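Local coordinates for putative phosphohistidine phosphatase SixA (Agrobacterium tumefaciens, PDB 2RFL), which probably removes phosphate from phosphohistidine in proteins, as a SixA-like member of the histidine phosphatase superfamily, at residues P8-L13 and L145-Q150. Residues are numbered along the deposited sequence; the frame is centred on the assembly and turned at random.
Sequences PTRVYL and LAVLDQ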
loop_
_atom_site.group_PDB
_atom_site.type_symbol
_atom_site.label_atom_id
_atom_site.label_comp_id
_atom_site.label_asym_id
_atom_site.label_seq_id
_atom_site.Cartn_x
_atom_site.Cartn_y
_atom_site.Cartn_z
ATOM N N PRO A 8 -10.865 -0.200 10.939
ATOM C CA PRO A 8 -9.441 -0.032 11.325
ATOM C C PRO A 8 -9.049 1.280 12.014
ATOM O O PRO A 8 -9.644 2.319 11.773
ATOM C CB PRO A 8 -8.688 -0.171 9.972
ATOM C CG PRO A 8 -9.691 -0.964 9.070
ATOM C CD PRO A 8 -10.996 -0.340 9.470
ATOM N N THR A 9 -8.026 1.217 12.849
ATOM C CA THR A 9 -7.485 2.419 13.473
ATOM C C THR A 9 -6.146 2.852 12.836
ATOM O O THR A 9 -5.684 3.973 13.029
ATOM C CB THR A 9 -7.503 2.309 15.036
ATOM O OG1 THR A 9 -6.349 1.640 15.546
ATOM C CG2 THR A 9 -8.708 1.549 15.475
ATOM N N ARG A 10 -5.553 1.953 12.053
ATOM C CA ARG A 10 -4.360 2.260 11.257
ATOM C C ARG A 10 -4.462 1.692 9.840
ATOM O O ARG A 10 -4.698 0.493 9.671
ATOM C CB ARG A 10 -3.066 1.752 11.919
ATOM C CG ARG A 10 -1.799 2.211 11.162
ATOM C CD ARG A 10 -0.557 2.281 12.028
ATOM N NE ARG A 10 -0.578 3.412 12.947
ATOM C CZ ARG A 10 0.458 3.785 13.688
ATOM N NH1 ARG A 10 1.601 3.124 13.599
ATOM N NH2 ARG A 10 0.365 4.825 14.499
ATOM N N VAL A 11 -4.264 2.575 8.857
ATOM C CA VAL A 11 -4.227 2.253 7.428
ATOM C C VAL A 11 -2.821 2.395 6.844
ATOM O O VAL A 11 -2.219 3.462 6.873
ATOM C CB VAL A 11 -5.174 3.174 6.606
ATOM C CG1 VAL A 11 -4.875 3.134 5.116
ATOM C CG2 VAL A 11 -6.603 2.775 6.812
ATOM N N TYR A 12 -2.316 1.311 6.288
ATOM C CA TYR A 12 -1.097 1.367 5.495
ATOM C C TYR A 12 -1.466 1.284 4.032
ATOM O O TYR A 12 -2.294 0.428 3.635
ATOM C CB TYR A 12 -0.168 0.222 5.843
ATOM C CG TYR A 12 0.212 0.103 7.318
ATOM C CD1 TYR A 12 -0.377 -0.874 8.129
ATOM C CD2 TYR A 12 1.216 0.942 7.885
ATOM C CE1 TYR A 12 -0.008 -0.996 9.476
ATOM C CE2 TYR A 12 1.599 0.817 9.227
ATOM C CZ TYR A 12 0.979 -0.148 10.014
ATOM O OH TYR A 12 1.343 -0.282 11.339
ATOM N N LEU A 13 -0.869 2.191 3.255
ATOM C CA LEU A 13 -1.021 2.274 1.803
ATOM C C LEU A 13 0.293 2.149 1.055
ATOM O O LEU A 13 1.114 3.104 1.041
ATOM C CB LEU A 13 -1.629 3.629 1.409
ATOM C CG LEU A 13 -2.972 4.132 1.909
ATOM C CD1 LEU A 13 -3.160 5.504 1.321
ATOM C CD2 LEU A 13 -4.048 3.226 1.450
ATOM N N LEU A 145 5.049 4.005 1.148
ATOM C CA LEU A 145 4.137 3.576 2.224
ATOM C C LEU A 145 3.611 4.728 3.096
ATOM O O LEU A 145 4.342 5.303 3.904
ATOM C CB LEU A 145 4.805 2.535 3.106
ATOM C CG LEU A 145 4.171 2.094 4.422
ATOM C CD1 LEU A 145 3.033 1.091 4.131
ATOM C CD2 LEU A 145 5.249 1.496 5.380
ATOM N N ALA A 146 2.322 5.020 2.937
ATOM C CA ALA A 146 1.606 5.940 3.770
ATOM C C ALA A 146 1.137 5.185 5.005
ATOM O O ALA A 146 0.632 4.058 4.906
ATOM C CB ALA A 146 0.463 6.431 3.027
ATOM N N VAL A 147 1.358 5.795 6.167
ATOM C CA VAL A 147 0.895 5.303 7.479
ATOM C C VAL A 147 -0.126 6.306 8.036
ATOM O O VAL A 147 0.212 7.460 8.312
ATOM C CB VAL A 147 2.061 5.146 8.513
ATOM C CG1 VAL A 147 1.585 4.480 9.802
ATOM C CG2 VAL A 147 3.223 4.361 7.909
ATOM N N LEU A 148 -1.364 5.853 8.196
ATOM C CA LEU A 148 -2.458 6.728 8.554
ATOM C C LEU A 148 -3.157 6.314 9.836
ATOM O O LEU A 148 -3.316 5.140 10.097
ATOM C CB LEU A 148 -3.452 6.825 7.406
ATOM C CG LEU A 148 -2.840 7.367 6.128
ATOM C CD1 LEU A 148 -3.005 6.376 4.968
ATOM C CD2 LEU A 148 -3.490 8.640 5.829
ATOM N N ASP A 149 -3.552 7.305 10.625
ATOM C CA ASP A 149 -4.286 7.094 11.870
ATOM C C ASP A 149 -5.509 7.986 11.909
ATOM O O ASP A 149 -5.571 9.035 11.223
ATOM C CB ASP A 149 -3.416 7.387 13.116
ATOM C CG ASP A 149 -2.542 6.200 13.542
ATOM O OD1 ASP A 149 -3.066 5.116 13.866
ATOM O OD2 ASP A 149 -1.306 6.359 13.578
ATOM N N GLN A 150 -6.477 7.535 12.710
ATOM C CA GLN A 150 -7.654 8.313 13.109
ATOM C C GLN A 150 -7.329 9.378 14.170
ATOM O O GLN A 150 -6.863 10.473 13.873
ATOM C CB GLN A 150 -8.702 7.374 13.701
ATOM C CG GLN A 150 -9.185 6.300 12.761
ATOM C CD GLN A 150 -10.307 5.478 13.356
ATOM O OE1 GLN A 150 -11.114 5.972 14.153
ATOM N NE2 GLN A 150 -10.387 4.233 12.946
#
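Strands 10-13 and 145-149 run antiparallel, their axes 4.6 Å apart at closest approach, and Val11-Leu148 and Leu13-Ala146 are hydrogen-bonded pairs. Each pair is closed by two backbone bonds; Leu13 N to Ala146 O is the straightest, at 167°. On the face of Arg10, Tyr12 and Val147, the arginine carries the main polar contact. Its CG stands anti to the backbone N, and a bend at chi3 (-73°) turns the guanidinium to Asp149. NE and NH2 grip the carboxylate side-on in a salt bridge. NH2 lies a very short 2.4 Å from OD2 of Asp149, on its syn lone pair. NE meets OD1 of Asp149 from above the carboxylate plane at 3.2 Å, and the two flat groups are turned 58° apart. Val147 CG1 lies over one guanidinium face and also touches Tyr12 CE2 at 3.7 Å. Arg10 CG lies over one face of the Tyr12 ring, near the rim. On the other face of the sheet, Leu148 CD1 meets Val11 CG1 at 3.7 Å and Leu13 CD1 at 3.8 Å. Leu13 and Leu148 also pack on Leu123 of helix 118-127. Beyond the strand pairing, the extended Gln150 side chain brings NE2 to a very short 2.4 Å from Pro8 O, in the carbonyl plane, in a bent hydrogen bond; NE2 also bonds Ser6 O. The pair joins the parallel part of the alpha-beta-alpha sandwich, through strand 109-114, to the antiparallel edge strand 162-167. Thr9 O lies 3.0 Å from OD1 of Asp149, two acceptors side by side; the nearby arginine charge probably offsets their repulsion and favours an ionised carboxylate.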